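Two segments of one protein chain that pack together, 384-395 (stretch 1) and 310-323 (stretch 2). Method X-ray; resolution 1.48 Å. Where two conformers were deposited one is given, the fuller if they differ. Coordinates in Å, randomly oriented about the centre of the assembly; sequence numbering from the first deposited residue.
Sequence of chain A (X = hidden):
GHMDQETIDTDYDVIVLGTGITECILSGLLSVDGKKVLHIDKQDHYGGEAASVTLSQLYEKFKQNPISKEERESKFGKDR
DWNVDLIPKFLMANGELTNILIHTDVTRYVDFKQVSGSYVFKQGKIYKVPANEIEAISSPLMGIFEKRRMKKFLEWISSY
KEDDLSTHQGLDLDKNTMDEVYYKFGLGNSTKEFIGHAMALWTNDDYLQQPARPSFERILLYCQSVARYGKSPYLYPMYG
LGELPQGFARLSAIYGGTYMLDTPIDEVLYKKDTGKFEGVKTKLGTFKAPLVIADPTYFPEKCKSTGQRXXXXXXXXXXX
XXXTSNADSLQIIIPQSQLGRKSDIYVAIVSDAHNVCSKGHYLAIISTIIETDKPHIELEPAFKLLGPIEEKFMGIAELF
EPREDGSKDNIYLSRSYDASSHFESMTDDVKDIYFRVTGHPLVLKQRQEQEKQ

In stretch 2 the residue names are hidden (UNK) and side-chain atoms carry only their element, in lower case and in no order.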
ATOM      1  N   LYS A 384     -26.198  -1.401  12.113  1.00 12.78           N
ATOM      2  CA  LYS A 384     -27.225  -2.456  12.246  1.00 15.28           C
ATOM      3  C   LYS A 384     -26.976  -3.654  11.317  1.00 14.30           C
ATOM      4  O   LYS A 384     -27.455  -4.768  11.586  1.00 17.64           O
ATOM      5  CB  LYS A 384     -28.602  -1.895  11.958  0.50 15.33           C
ATOM      6  CG  LYS A 384     -29.268  -1.265  13.146  0.50 17.61           C
ATOM      7  CD  LYS A 384     -30.518  -0.545  12.679  0.50 20.30           C
ATOM      8  CE  LYS A 384     -31.563  -0.449  13.768  0.50 22.15           C
ATOM      9  NZ  LYS A 384     -32.313   0.838  13.654  0.50 25.27           N
ATOM     10  N   LEU A 385     -26.263  -3.431  10.208  1.00 11.85           N
ATOM     11  CA  LEU A 385     -26.018  -4.515   9.238  1.00 12.09           C
ATOM     12  C   LEU A 385     -24.925  -5.446   9.739  1.00 12.05           C
ATOM     13  O   LEU A 385     -24.725  -6.505   9.181  1.00 13.15           O
ATOM     14  CB  LEU A 385     -25.589  -3.947   7.896  1.00 10.79           C
ATOM     15  CG  LEU A 385     -26.622  -3.101   7.153  1.00 12.21           C
ATOM     16  CD1 LEU A 385     -26.017  -2.421   5.926  1.00 13.06           C
ATOM     17  CD2 LEU A 385     -27.797  -3.996   6.729  1.00 15.01           C
ATOM     18  N   LEU A 386     -24.183  -5.040  10.765  1.00 10.91           N
ATOM     19  CA  LEU A 386     -22.975  -5.799  11.124  1.00 11.57           C
ATOM     20  C   LEU A 386     -23.136  -6.894  12.144  1.00 12.54           C
ATOM     21  O   LEU A 386     -22.207  -7.661  12.349  1.00 13.32           O
ATOM     22  CB  LEU A 386     -21.884  -4.859  11.653  1.00 11.82           C
ATOM     23  CG  LEU A 386     -21.505  -3.728  10.692  1.00 11.66           C
ATOM     24  CD1 LEU A 386     -20.358  -2.909  11.288  1.00 13.38           C
ATOM     25  CD2 LEU A 386     -21.087  -4.231   9.306  1.00 13.18           C
ATOM     26  N   GLY A 387     -24.294  -6.977  12.799  1.00 13.20           N
ATOM     27  CA  GLY A 387     -24.401  -7.877  13.938  1.00 13.77           C
ATOM     28  C   GLY A 387     -23.641  -7.305  15.158  1.00 13.00           C
ATOM     29  O   GLY A 387     -23.250  -6.133  15.180  1.00 12.88           O
ATOM     30  N   PRO A 388     -23.434  -8.126  16.202  1.00 13.12           N
ATOM     31  CA  PRO A 388     -22.773  -7.585  17.400  1.00 13.27           C
ATOM     32  C   PRO A 388     -21.368  -7.043  17.105  1.00 13.71           C
ATOM     33  O   PRO A 388     -20.600  -7.642  16.380  1.00 13.22           O
ATOM     34  CB  PRO A 388     -22.725  -8.783  18.352  1.00 14.42           C
ATOM     35  CG  PRO A 388     -23.859  -9.672  17.903  1.00 14.90           C
ATOM     36  CD  PRO A 388     -23.902  -9.513  16.404  1.00 13.48           C
ATOM     37  N   ILE A 389     -21.041  -5.904  17.707  1.00 12.44           N
ATOM     38  CA  ILE A 389     -19.741  -5.247  17.437  1.00 13.47           C
ATOM     39  C   ILE A 389     -18.904  -5.300  18.723  1.00 13.81           C
ATOM     40  O   ILE A 389     -19.395  -4.927  19.812  1.00 15.42           O
ATOM     41  CB  ILE A 389     -19.941  -3.774  16.947  1.00 12.94           C
ATOM     42  CG1 ILE A 389     -20.723  -3.717  15.613  1.00 13.93           C
ATOM     43  CG2 ILE A 389     -18.577  -3.045  16.902  1.00 13.42           C
ATOM     44  CD1 ILE A 389     -21.333  -2.341  15.281  1.00 14.24           C
ATOM     45  N   GLU A 390     -17.673  -5.788  18.610  1.00 13.37           N
ATOM     46  CA  GLU A 390     -16.795  -5.915  19.775  1.00 14.75           C
ATOM     47  C   GLU A 390     -16.265  -4.578  20.241  1.00 14.33           C
ATOM     48  O   GLU A 390     -16.246  -4.293  21.443  1.00 17.27           O
ATOM     49  CB  GLU A 390     -15.644  -6.863  19.482  0.50 15.76           C
ATOM     50  CG  GLU A 390     -14.742  -7.127  20.658  0.50 16.80           C
ATOM     51  CD  GLU A 390     -14.006  -8.434  20.527  0.50 20.16           C
ATOM     52  OE1 GLU A 390     -13.733  -8.845  19.376  0.50 20.23           O
ATOM     53  OE2 GLU A 390     -13.696  -9.059  21.566  0.50 22.11           O
ATOM     54  N   GLU A 391     -15.774  -3.790  19.279  1.00 13.72           N
ATOM     55  CA  GLU A 391     -15.240  -2.452  19.584  1.00 14.05           C
ATOM     56  C   GLU A 391     -15.430  -1.564  18.382  1.00 13.78           C
ATOM     57  O   GLU A 391     -15.425  -2.028  17.233  1.00 13.09           O
ATOM     58  CB  GLU A 391     -13.754  -2.582  19.916  0.50 14.34           C
ATOM     59  CG  GLU A 391     -13.110  -1.382  20.557  0.50 14.76           C
ATOM     60  CD  GLU A 391     -13.836  -0.933  21.797  0.50 16.74           C
ATOM     61  OE1 GLU A 391     -13.402  -1.349  22.888  0.50 20.05           O
ATOM     62  OE2 GLU A 391     -14.851  -0.200  21.672  0.50 16.44           O
ATOM     63  N   LYS A 392     -15.590  -0.285  18.664  1.00 12.86           N
ATOM     64  CA  LYS A 392     -15.701   0.748  17.634  1.00 13.66           C
ATOM     65  C   LYS A 392     -14.609   1.788  17.904  1.00 13.47           C
ATOM     66  O   LYS A 392     -14.412   2.203  19.077  1.00 14.09           O
ATOM     67  CB  LYS A 392     -17.042   1.482  17.757  1.00 15.24           C
ATOM     68  CG  LYS A 392     -18.275   0.715  17.428  1.00 18.42           C
ATOM     69  CD  LYS A 392     -19.480   1.625  17.623  1.00 20.66           C
ATOM     70  CE  LYS A 392     -20.749   0.878  17.297  1.00 22.64           C
ATOM     71  NZ  LYS A 392     -21.954   1.613  17.819  1.00 24.28           N
ATOM     72  N   PHE A 393     -13.950   2.240  16.837  1.00 11.58           N
ATOM     73  CA  PHE A 393     -12.985   3.342  16.920  1.00 12.15           C
ATOM     74  C   PHE A 393     -13.429   4.412  15.934  1.00 13.44           C
ATOM     75  O   PHE A 393     -13.408   4.184  14.717  1.00 13.70           O
ATOM     76  CB  PHE A 393     -11.587   2.842  16.594  1.00 12.12           C
ATOM     77  CG  PHE A 393     -11.138   1.688  17.464  1.00 12.16           C
ATOM     78  CD1 PHE A 393     -10.389   1.905  18.631  1.00 12.89           C
ATOM     79  CD2 PHE A 393     -11.474   0.374  17.129  1.00 12.51           C
ATOM     80  CE1 PHE A 393      -9.977   0.815  19.456  1.00 12.86           C
ATOM     81  CE2 PHE A 393     -11.055  -0.694  17.952  1.00 13.86           C
ATOM     82  CZ  PHE A 393     -10.319  -0.454  19.107  1.00 13.30           C
ATOM     83  N   MET A 394     -13.853   5.560  16.456  1.00 13.66           N
ATOM     84  CA  MET A 394     -14.537   6.540  15.635  1.00 15.82           C
ATOM     85  C   MET A 394     -13.645   7.741  15.413  1.00 15.11           C
ATOM     86  O   MET A 394     -13.057   8.273  16.363  1.00 16.35           O
ATOM     87  CB  MET A 394     -15.788   7.081  16.342  1.00 17.22           C
ATOM     88  CG  MET A 394     -16.694   6.085  17.065  1.00 21.71           C
ATOM     89  SD  MET A 394     -17.588   5.240  15.797  1.00 27.13           S
ATOM     90  CE  MET A 394     -18.755   6.478  15.295  1.00 21.85           C
ATOM     91  N   GLY A 395     -13.587   8.173  14.162  1.00 15.71           N
ATOM     92  CA  GLY A 395     -12.786   9.343  13.787  1.00 16.78           C
ATOM     93  C   GLY A 395     -13.555  10.163  12.777  1.00 16.77           C
ATOM     94  O   GLY A 395     -14.397   9.636  12.016  1.00 16.63           O
ATOM     95  N   UNK A 310     -15.709  13.697   6.777  1.00 15.26           N
ATOM     96  CA  UNK A 310     -16.018  12.281   6.619  1.00 14.84           C
ATOM     97  C   UNK A 310     -15.914  11.604   7.966  1.00 14.60           C
ATOM     98  O   UNK A 310     -14.894  11.719   8.645  1.00 16.43           O
ATOM     99  c   UNK A 310     -15.406  10.160   5.364  1.00 16.24           C
ATOM    100  c   UNK A 310     -15.011  11.617   5.642  1.00 15.24           C
ATOM    101  c   UNK A 310     -14.943  12.378   4.324  1.00 18.48           C
ATOM    102  N   UNK A 311     -16.963  10.868   8.350  1.00 13.46           N
ATOM    103  CA  UNK A 311     -16.860  10.065   9.576  1.00 13.88           C
ATOM    104  C   UNK A 311     -16.422   8.666   9.156  1.00 13.02           C
ATOM    105  O   UNK A 311     -16.948   8.123   8.141  1.00 13.41           O
ATOM    106  c   UNK A 311     -19.350   9.588   9.566  1.00 14.81           C
ATOM    107  c   UNK A 311     -19.072   9.405  12.731  1.00 15.60           C
ATOM    108  c   UNK A 311     -18.164  10.030  10.409  1.00 13.87           C
ATOM    109  c   UNK A 311     -17.984   9.197  11.678  1.00 15.06           C
ATOM    110  N   UNK A 312     -15.455   8.117   9.900  1.00 12.74           N
ATOM    111  CA  UNK A 312     -14.967   6.765   9.643  1.00 13.05           C
ATOM    112  C   UNK A 312     -14.993   5.993  10.954  1.00 12.44           C
ATOM    113  O   UNK A 312     -14.377   6.412  11.968  1.00 13.37           O
ATOM    114  n   UNK A 312     -10.877  10.022   6.066  1.00 14.65           N
ATOM    115  c   UNK A 312     -13.535   7.488   7.663  1.00 13.95           C
ATOM    116  c   UNK A 312     -13.557   6.784   9.040  1.00 12.94           C
ATOM    117  n   UNK A 312     -12.194   8.147   5.704  1.00 14.78           N
ATOM    118  n   UNK A 312     -11.654   9.572   3.965  1.00 15.34           N
ATOM    119  c   UNK A 312     -11.591   9.261   5.259  1.00 14.75           C
ATOM    120  c   UNK A 312     -12.164   7.654   7.090  1.00 16.25           C
ATOM    121  N   UNK A 313     -15.782   4.920  10.943  1.00 11.14           N
ATOM    122  CA  UNK A 313     -15.987   4.126  12.154  1.00 11.47           C
ATOM    123  C   UNK A 313     -15.365   2.776  11.866  1.00 11.42           C
ATOM    124  O   UNK A 313     -15.878   2.022  11.060  1.00 11.91           O
ATOM    125  c   UNK A 313     -17.477   3.941  12.455  1.00 12.02           C
ATOM    126  N   UNK A 314     -14.283   2.476  12.563  1.00 10.57           N
ATOM    127  CA  UNK A 314     -13.586   1.220  12.425  1.00 11.61           C
ATOM    128  C   UNK A 314     -14.155   0.259  13.462  1.00 10.90           C
ATOM    129  O   UNK A 314     -14.048   0.491  14.679  1.00 11.32           O
ATOM    130  c   UNK A 314     -11.318   0.067  12.652  1.00 13.38           C
ATOM    131  c   UNK A 314     -10.092   2.911  12.042  1.00 14.70           C
ATOM    132  c   UNK A 314     -11.481   2.425  11.624  1.00 13.14           C
ATOM    133  c   UNK A 314     -12.061   1.417  12.635  1.00 12.43           C
ATOM    134  N   UNK A 315     -14.830  -0.785  12.975  1.00 10.69           N
ATOM    135  CA  UNK A 315     -15.486  -1.738  13.863  1.00 11.42           C
ATOM    136  C   UNK A 315     -14.777  -3.066  13.828  1.00 11.53           C
ATOM    137  O   UNK A 315     -14.395  -3.525  12.742  1.00 12.52           O
ATOM    138  c   UNK A 315     -16.917  -1.971  13.413  1.00 11.75           C
ATOM    139  s   UNK A 315     -17.873  -0.419  13.409  1.00 13.72           S
ATOM    140  N   UNK A 316     -14.599  -3.663  15.007  1.00 10.59           N
ATOM    141  CA  UNK A 316     -14.025  -5.007  15.102  1.00 10.48           C
ATOM    142  C   UNK A 316     -15.149  -5.958  15.439  1.00 10.85           C
ATOM    143  O   UNK A 316     -15.905  -5.730  16.380  1.00 11.31           O
ATOM    144  c   UNK A 316     -10.706  -4.146  17.058  1.00 12.08           C
ATOM    145  c   UNK A 316     -11.753  -4.192  15.889  1.00 12.02           C
ATOM    146  c   UNK A 316     -12.496  -6.596  16.307  1.00 11.98           C
ATOM    147  c   UNK A 316     -12.940  -5.121  16.179  1.00 11.20           C
ATOM    148  N   UNK A 317     -15.276  -6.973  14.593  1.00 10.62           N
ATOM    149  CA  UNK A 317     -16.274  -8.039  14.820  1.00 11.61           C
ATOM    150  C   UNK A 317     -15.524  -9.307  15.105  1.00 13.10           C
ATOM    151  O   UNK A 317     -14.383  -9.461  14.699  1.00 13.10           O
ATOM    152  c   UNK A 317     -17.154  -8.265  13.601  1.00 10.94           C
ATOM    153  c   UNK A 317     -18.507  -6.135  13.688  1.00 14.56           C
ATOM    154  c   UNK A 317     -18.416  -7.431  11.614  1.00 11.90           C
ATOM    155  c   UNK A 317     -17.642  -7.025  12.825  1.00 10.61           C
ATOM    156  N   UNK A 318     -16.188 -10.231  15.802  1.00 13.08           N
ATOM    157  CA  UNK A 318     -15.601 -11.555  15.979  1.00 14.74           C
ATOM    158  C   UNK A 318     -16.379 -12.627  15.194  1.00 14.82           C
ATOM    159  O   UNK A 318     -16.358 -13.821  15.547  1.00 15.05           O
ATOM    160  n   UNK A 318     -16.619 -12.372  19.481  1.00 25.27           N
ATOM    161  c   UNK A 318     -15.430 -11.896  17.464  1.00 16.78           C
ATOM    162  o   UNK A 318     -17.791 -12.010  17.582  1.00 20.12           O
ATOM    163  c   UNK A 318     -16.712 -12.096  18.166  1.00 19.28           C
ATOM    164  N   UNK A 319     -17.082 -12.183  14.154  1.00 12.98           N
ATOM    165  CA  UNK A 319     -17.899 -13.055  13.303  1.00 12.96           C
ATOM    166  C   UNK A 319     -18.105 -12.389  11.942  1.00 12.52           C
ATOM    167  O   UNK A 319     -17.950 -11.180  11.805  1.00 12.81           O
ATOM    168  c   UNK A 319     -20.004 -11.120  15.280  1.00 13.33           C
ATOM    169  c   UNK A 319     -19.947 -11.913  14.182  1.00 13.07           C
ATOM    170  n   UNK A 319     -20.601 -11.231  13.177  1.00 13.87           N
ATOM    171  c   UNK A 319     -21.043 -10.076  13.647  1.00 13.87           C
ATOM    172  n   UNK A 319     -20.707  -9.995  14.921  1.00 12.39           N
ATOM    173  c   UNK A 319     -19.274 -13.223  13.950  1.00 12.75           C
ATOM    174  N   UNK A 320     -18.508 -13.176  10.922  1.00 11.97           N
ATOM    175  CA  UNK A 320     -18.799 -12.549   9.606  1.00 11.49           C
ATOM    176  C   UNK A 320     -19.985 -11.617   9.581  1.00 10.86           C
ATOM    177  O   UNK A 320     -20.829 -11.627  10.468  1.00 11.52           O
ATOM    178  c   UNK A 320     -19.055 -13.728   8.667  1.00 11.94           C
ATOM    179  c   UNK A 320     -18.686 -14.644  10.902  1.00 13.60           C
ATOM    180  c   UNK A 320     -18.843 -14.946   9.460  1.00 15.99           C
ATOM    181  N   UNK A 321     -20.040 -10.779   8.560  1.00 10.70           N
ATOM    182  CA  UNK A 321     -21.196  -9.873   8.447  1.00 10.57           C
ATOM    183  C   UNK A 321     -22.435 -10.673   8.026  1.00 10.88           C
ATOM    184  O   UNK A 321     -22.362 -11.490   7.094  1.00 11.12           O
ATOM    185  c   UNK A 321     -20.889  -8.741   7.440  1.00 11.45           C
ATOM    186  c   UNK A 321     -19.672  -7.947   7.931  1.00 12.23           C
ATOM    187  c   UNK A 321     -22.092  -7.866   7.169  1.00 11.89           C
ATOM    188  N   UNK A 322     -23.562 -10.467   8.720  1.00 11.25           N
ATOM    189  CA  UNK A 322     -24.789 -11.189   8.301  1.00 10.81           C
ATOM    190  C   UNK A 322     -25.163 -10.970   6.814  1.00 11.23           C
ATOM    191  O   UNK A 322     -24.907  -9.903   6.233  1.00 11.29           O
ATOM    192  c   UNK A 322     -25.881 -10.649   9.242  1.00 10.94           C
ATOM    193  c   UNK A 322     -25.110 -10.027  10.426  1.00 12.85           C
ATOM    194  c   UNK A 322     -23.759  -9.603   9.913  1.00 11.04           C
ATOM    195  N   UNK A 323     -25.779 -12.001   6.202  1.00 10.62           N
ATOM    196  CA  UNK A 323     -26.317 -11.937   4.853  1.00 11.42           C
ATOM    197  C   UNK A 323     -25.274 -11.622   3.776  1.00 11.41           C
ATOM    198  O   UNK A 323     -25.547 -10.914   2.807  1.00 12.46           O
ATOM    199  c   UNK A 323     -28.668 -11.461   5.652  1.00 13.41           C
ATOM    200  c   UNK A 323     -27.532 -10.984   4.794  1.00 11.41           C
ATOM    201  o   UNK A 323     -29.161 -10.768   6.597  1.00 16.26           O
ATOM    202  n   UNK A 323     -29.065 -12.655   5.391  1.00 12.25           N
TER
HETATM  203  O   HOH W   1     -12.520  10.136   9.233  1.00 37.91           O
HETATM  204  O   HOH W   2     -18.363  -9.022  17.183  1.00 16.95           O
HETATM  205  O   HOH W   3     -25.893  -7.369   6.807  1.00 13.59           O

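Position 310 has three side-chain carbons, one carrying the other two. The fork at CB makes it Val310. Its side chain stays clear of stretch 1, but water 1 donates to Val310 O at 2.9 Å and weakly to Gly395 O at 3.4 Å.

Position 311 has four carbons, forked at the first, with one arm two carbons long. This is an isoleucine, Ile311. Its CD1 lies 3.9 Å from Met394 CE.

Position 312 has three carbons, a nitrogen, then a carbon carrying two more nitrogens. That guanidinium group identifies Arg312. Its end leads away from stretch 1 and is bonded elsewhere in the structure. The backbone does the pairing: Arg312 N donates to Gly395 O at 2.8 Å, and Gly395 N donates to Arg312 O at 2.9 Å.

Position 313 has one carbon, so it is Ala313. Met394 SD sits 3.6 Å from Ala313 CB.

Position 314 has four carbons, again forked at the first with one longer arm. It is Ile314. Its N donates to Phe393 O at 2.9 Å, and Phe393 N donates to Ile314 O at 2.8 Å. Phe393 CB and Ile314 CB are 4.2 Å apart.

Position 315 has one carbon and then a sulfur, which gives Cys315. Its CB is 4.0 Å from Ile389 CG2, and its SG is 4.1 Å from Leu386 CD1.

Position 316 has four carbons with the same fork at the first, so it is Ile316. Its CD1 meets the edge of the Phe393 ring, 3.6 Å from Phe393 CE2. Ile316 N donates to Glu391 O at 2.9 Å. Ile316 O accepts from Glu390 N at 2.8 Å and weakly from Glu391 N at 3.5 Å.

Position 317 has four carbons, forked at the second. This is Leu317. Its CD2 lies 3.8 Å from Ile389 CG1 and 4.1 Å from Leu386 CB.

Position 318 has two carbons, the second carrying one oxygen and one nitrogen: Asn318. Water 2 accepts from Asn318 N at 2.8 Å and donates to Pro388 O at 2.7 Å.

Position 319 has one carbon and a five-membered ring of three carbons and two nitrogens. It is His319. NE2 of His319 donates to Pro388 O at 2.8 Å; ND1 of His319 donates to the backbone O of position 320 at 2.7 Å.

Position 320 has three carbons closing a ring onto its own N. It is Pro320, and it makes no contact with stretch 1.

Position 321 has one carbon carrying two others, hence Val321. Its CG1 is 3.6 Å from Leu385 O.

Position 322 is another three-carbon ring closed onto N, Pro322. Its CD is 3.3 Å from Leu385 O.

Position 323 has two carbons, then an oxygen and a nitrogen. It is Asn323, out of contact.

The contact works as an antiparallel strand pair. Backbone bonds set the register, while alternating side chains pack on both faces. Beyond the strands, His319 and bridging waters join the loops.

Stretch 2 310-323: VIRAICILNHPVPN
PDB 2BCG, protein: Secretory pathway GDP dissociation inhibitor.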